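Local coordinates for PhiH1 repressor-like protein (Haloarcula marismortui ATCC 43049, PDB 3B73) that probably binds DNA through a winged helix-turn-helix domain and may act as a transcriptional repressor, at the interface of chains A and B. Sequence-based numbering; all coordinates share one arbitrary frame. Chains: chain A/B, PhiH1 repressor-like protein.

The interface of chains A and B. Residues chain A 5, 7-8, 11-12, 16, 76; chain B 13-14, 17.
At the two-fold interface of two winged helix-turn-helix domains, B:Arg17, on the first helix (13-25) of its chain, reaches across to A:Ser7 in the N-terminal arm and to A:Asp16 on the matching helix of chain A. Its guanidinium takes A:Ser7 side-on: NE and NH2 both donate to the hydroxyl OG, which lies near the guanidinium plane, with NH2 to OG at 3.0 Å. Tip to tip, the same NH2 forms a salt bridge with A:Asp16 OD2 at 2.6 Å, meeting the syn lone pair with carboxylate and guanidinium only 27° apart. A bend at chi2 turns the arginine chain so that its end reaches both A:Ser7 and A:Asp16. From above the carboxylate plane, A:Arg5 NH2 donates to the same OD2 at 3.0 Å in a nearly straight bond (176° at H), while A:Arg5 CB lies over one face of the B:Arg17 guanidinium, toward its rim. A:Tyr76 links the two acceptor residues at its ring edge, in plane: its hydroxyl OH donates to the syn lone pair of A:Asp16 OD1 at 2.6 Å and shares a hydrogen bond with A:Ser7 OG. Water 2 links B:Arg17 NH1 to A:Asp16 OD2. Next to this cluster, B:Ile13 sets CD1 against A:Ser7 CB, A:Asp16 CG and A:Met11 CB, 3.9 Å from the last, crossing the A:Asp16 side chain at about a right angle; CG1 anti to the backbone N (chi1 -168°) directs it there. Water 1 joins B:Ile13 N to A:Met11 O. A leucine in place of B:Arg17 would probably leave A:Asp16 without its charged mate across the interface and A:Ser7 OG without its paired donors. Repeated by symmetry, this polar cluster and its apolar flank tie arm to helix and probably help hold the two domains together as a dimer.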
ATOM      1  N   ARG A   5       6.996  -3.466   5.029  1.00 45.74           N
ATOM      2  CA  ARG A   5       5.927  -2.971   5.913  1.00 40.89           C
ATOM      3  C   ARG A   5       5.055  -4.129   6.432  1.00 48.35           C
ATOM      4  O   ARG A   5       4.810  -5.124   5.730  1.00 41.79           O
ATOM      5  CB  ARG A   5       5.079  -1.866   5.229  1.00 43.41           C
ATOM      6  CG  ARG A   5       5.526  -0.473   5.618  1.00 68.06           C
ATOM      7  CD  ARG A   5       6.189   0.297   4.512  1.00 63.22           C
ATOM      8  NE  ARG A   5       5.142   0.878   3.720  1.00 55.13           N
ATOM      9  CZ  ARG A   5       5.207   1.997   3.015  1.00 67.23           C
ATOM     10  NH1 ARG A   5       6.296   2.752   2.949  1.00 46.73           N
ATOM     11  NH2 ARG A   5       4.124   2.348   2.360  1.00 40.82           N
ATOM     12  N   SER A   7       1.497  -4.490   7.595  1.00 54.68           N
ATOM     13  CA  SER A   7       0.238  -3.748   7.644  1.00 51.05           C
ATOM     14  C   SER A   7      -0.809  -4.449   8.494  1.00 48.89           C
ATOM     15  O   SER A   7      -0.674  -5.622   8.794  1.00 46.22           O
ATOM     16  CB  SER A   7      -0.315  -3.550   6.230  1.00 45.86           C
ATOM     17  OG  SER A   7       0.633  -2.920   5.379  1.00 48.79           O
ATOM     18  N   GLY A   8      -1.863  -3.729   8.863  1.00 50.72           N
ATOM     19  CA  GLY A   8      -2.979  -4.305   9.605  1.00 42.56           C
ATOM     20  C   GLY A   8      -4.154  -4.621   8.694  1.00 45.70           C
ATOM     21  O   GLY A   8      -4.321  -4.001   7.626  1.00 44.10           O
HETATM   22  N   MSE A  11      -6.364  -1.795   7.106  1.00 49.79           N
HETATM   23  CA  MSE A  11      -5.801  -0.719   6.315  1.00 49.62           C
HETATM   24  C   MSE A  11      -6.232  -0.812   4.876  1.00 46.36           C
HETATM   25  O   MSE A  11      -6.632  -1.886   4.398  1.00 50.53           O
HETATM   26  CB  MSE A  11      -4.278  -0.746   6.389  1.00 41.99           C
HETATM   27  CG  MSE A  11      -3.716  -0.379   7.761  1.00 60.59           C
HETATM   28 SE   MSE A  11      -1.701  -0.374   7.698  1.00 56.70          SE
HETATM   29  CE  MSE A  11      -1.453   1.440   6.944  0.45 40.95           C
ATOM     30  N   THR A  12      -6.142   0.319   4.181  1.00 44.29           N
ATOM     31  CA  THR A  12      -6.359   0.357   2.744  1.00 48.69           C
ATOM     32  C   THR A  12      -5.089   0.832   2.052  1.00 46.69           C
ATOM     33  O   THR A  12      -4.151   1.301   2.701  1.00 44.45           O
ATOM     34  CB  THR A  12      -7.452   1.364   2.380  1.00 44.37           C
ATOM     35  OG1 THR A  12      -7.051   2.668   2.840  1.00 50.12           O
ATOM     36  CG2 THR A  12      -8.770   0.960   3.030  1.00 47.08           C
ATOM     37  N   ASP A  16      -1.363   3.938   3.028  1.00 41.75           N
ATOM     38  CA  ASP A  16       0.089   4.019   2.817  1.00 51.81           C
ATOM     39  C   ASP A  16       0.401   5.278   2.047  1.00 45.00           C
ATOM     40  O   ASP A  16       1.333   6.014   2.400  1.00 44.04           O
ATOM     41  CB  ASP A  16       0.655   2.816   2.029  1.00 44.76           C
ATOM     42  CG  ASP A  16       1.058   1.620   2.925  1.00 51.16           C
ATOM     43  OD1 ASP A  16       0.785   1.594   4.143  1.00 49.46           O
ATOM     44  OD2 ASP A  16       1.658   0.675   2.380  1.00 47.86           O
ATOM     45  N   TYR A  76       6.274   2.373  11.267  1.00 54.48           N
ATOM     46  CA  TYR A  76       5.458   1.558  10.366  1.00 42.07           C
ATOM     47  C   TYR A  76       5.968   1.612   8.916  1.00 42.32           C
ATOM     48  O   TYR A  76       6.235   0.574   8.301  1.00 46.97           O
ATOM     49  CB  TYR A  76       3.970   1.952  10.408  1.00 50.62           C
ATOM     50  CG  TYR A  76       3.247   1.369   9.240  1.00 35.84           C
ATOM     51  CD1 TYR A  76       2.963  -0.002   9.186  1.00 41.94           C
ATOM     52  CD2 TYR A  76       2.919   2.159   8.135  1.00 40.08           C
ATOM     53  CE1 TYR A  76       2.319  -0.558   8.081  1.00 49.54           C
ATOM     54  CE2 TYR A  76       2.275   1.616   7.028  1.00 45.30           C
ATOM     55  CZ  TYR A  76       1.967   0.266   7.018  1.00 42.42           C
ATOM     56  OH  TYR A  76       1.382  -0.265   5.897  1.00 41.04           O
TER
ATOM     57  N   ILE B  13      -4.392  -2.970  -0.003  1.00 45.41           N
ATOM     58  CA  ILE B  13      -3.041  -2.784   0.498  1.00 43.07           C
ATOM     59  C   ILE B  13      -2.218  -4.054   0.277  1.00 52.73           C
ATOM     60  O   ILE B  13      -0.995  -3.990   0.139  1.00 46.92           O
ATOM     61  CB  ILE B  13      -3.051  -2.317   1.975  1.00 55.02           C
ATOM     62  CG1 ILE B  13      -1.658  -1.839   2.386  1.00 44.29           C
ATOM     63  CG2 ILE B  13      -3.582  -3.415   2.866  1.00 46.85           C
ATOM     64  CD1 ILE B  13      -1.630  -1.016   3.594  1.00 42.20           C
ATOM     65  N   TRP B  14      -2.904  -5.200   0.196  1.00 39.59           N
ATOM     66  CA  TRP B  14      -2.247  -6.494   0.086  1.00 40.48           C
ATOM     67  C   TRP B  14      -1.662  -6.677  -1.294  1.00 45.62           C
ATOM     68  O   TRP B  14      -0.702  -7.419  -1.478  1.00 47.77           O
ATOM     69  CB  TRP B  14      -3.205  -7.636   0.484  1.00 44.08           C
ATOM     70  CG  TRP B  14      -3.772  -7.343   1.850  1.00 52.32           C
ATOM     71  CD1 TRP B  14      -5.058  -6.979   2.147  1.00 45.34           C
ATOM     72  CD2 TRP B  14      -3.037  -7.274   3.091  1.00 44.73           C
ATOM     73  NE1 TRP B  14      -5.167  -6.716   3.503  1.00 47.81           N
ATOM     74  CE2 TRP B  14      -3.946  -6.898   4.099  1.00 51.11           C
ATOM     75  CE3 TRP B  14      -1.710  -7.527   3.445  1.00 44.97           C
ATOM     76  CZ2 TRP B  14      -3.566  -6.762   5.443  1.00 43.40           C
ATOM     77  CZ3 TRP B  14      -1.336  -7.378   4.774  1.00 41.72           C
ATOM     78  CH2 TRP B  14      -2.263  -7.002   5.753  1.00 60.94           C
ATOM     79  N   ARG B  17       1.846  -5.438  -1.023  1.00 40.13           N
ATOM     80  CA  ARG B  17       2.598  -6.467  -0.312  1.00 47.05           C
ATOM     81  C   ARG B  17       2.913  -7.625  -1.229  1.00 48.51           C
ATOM     82  O   ARG B  17       4.062  -8.054  -1.333  1.00 54.50           O
ATOM     83  CB  ARG B  17       1.842  -6.975   0.915  1.00 48.94           C
ATOM     84  CG  ARG B  17       1.598  -5.911   1.951  1.00 60.07           C
ATOM     85  CD  ARG B  17       2.889  -5.239   2.394  1.00 50.65           C
ATOM     86  NE  ARG B  17       2.509  -3.991   3.009  1.00 60.70           N
ATOM     87  CZ  ARG B  17       2.691  -2.801   2.458  1.00 49.83           C
ATOM     88  NH1 ARG B  17       3.335  -2.673   1.312  1.00 50.25           N
ATOM     89  NH2 ARG B  17       2.247  -1.733   3.085  1.00 52.64           N
TER
HETATM   90  O   HOH W   1      -6.599  -3.000   1.730  1.00 47.38           O
HETATM   91  O   HOH W   2       2.931   0.223   0.097  1.00 64.61           O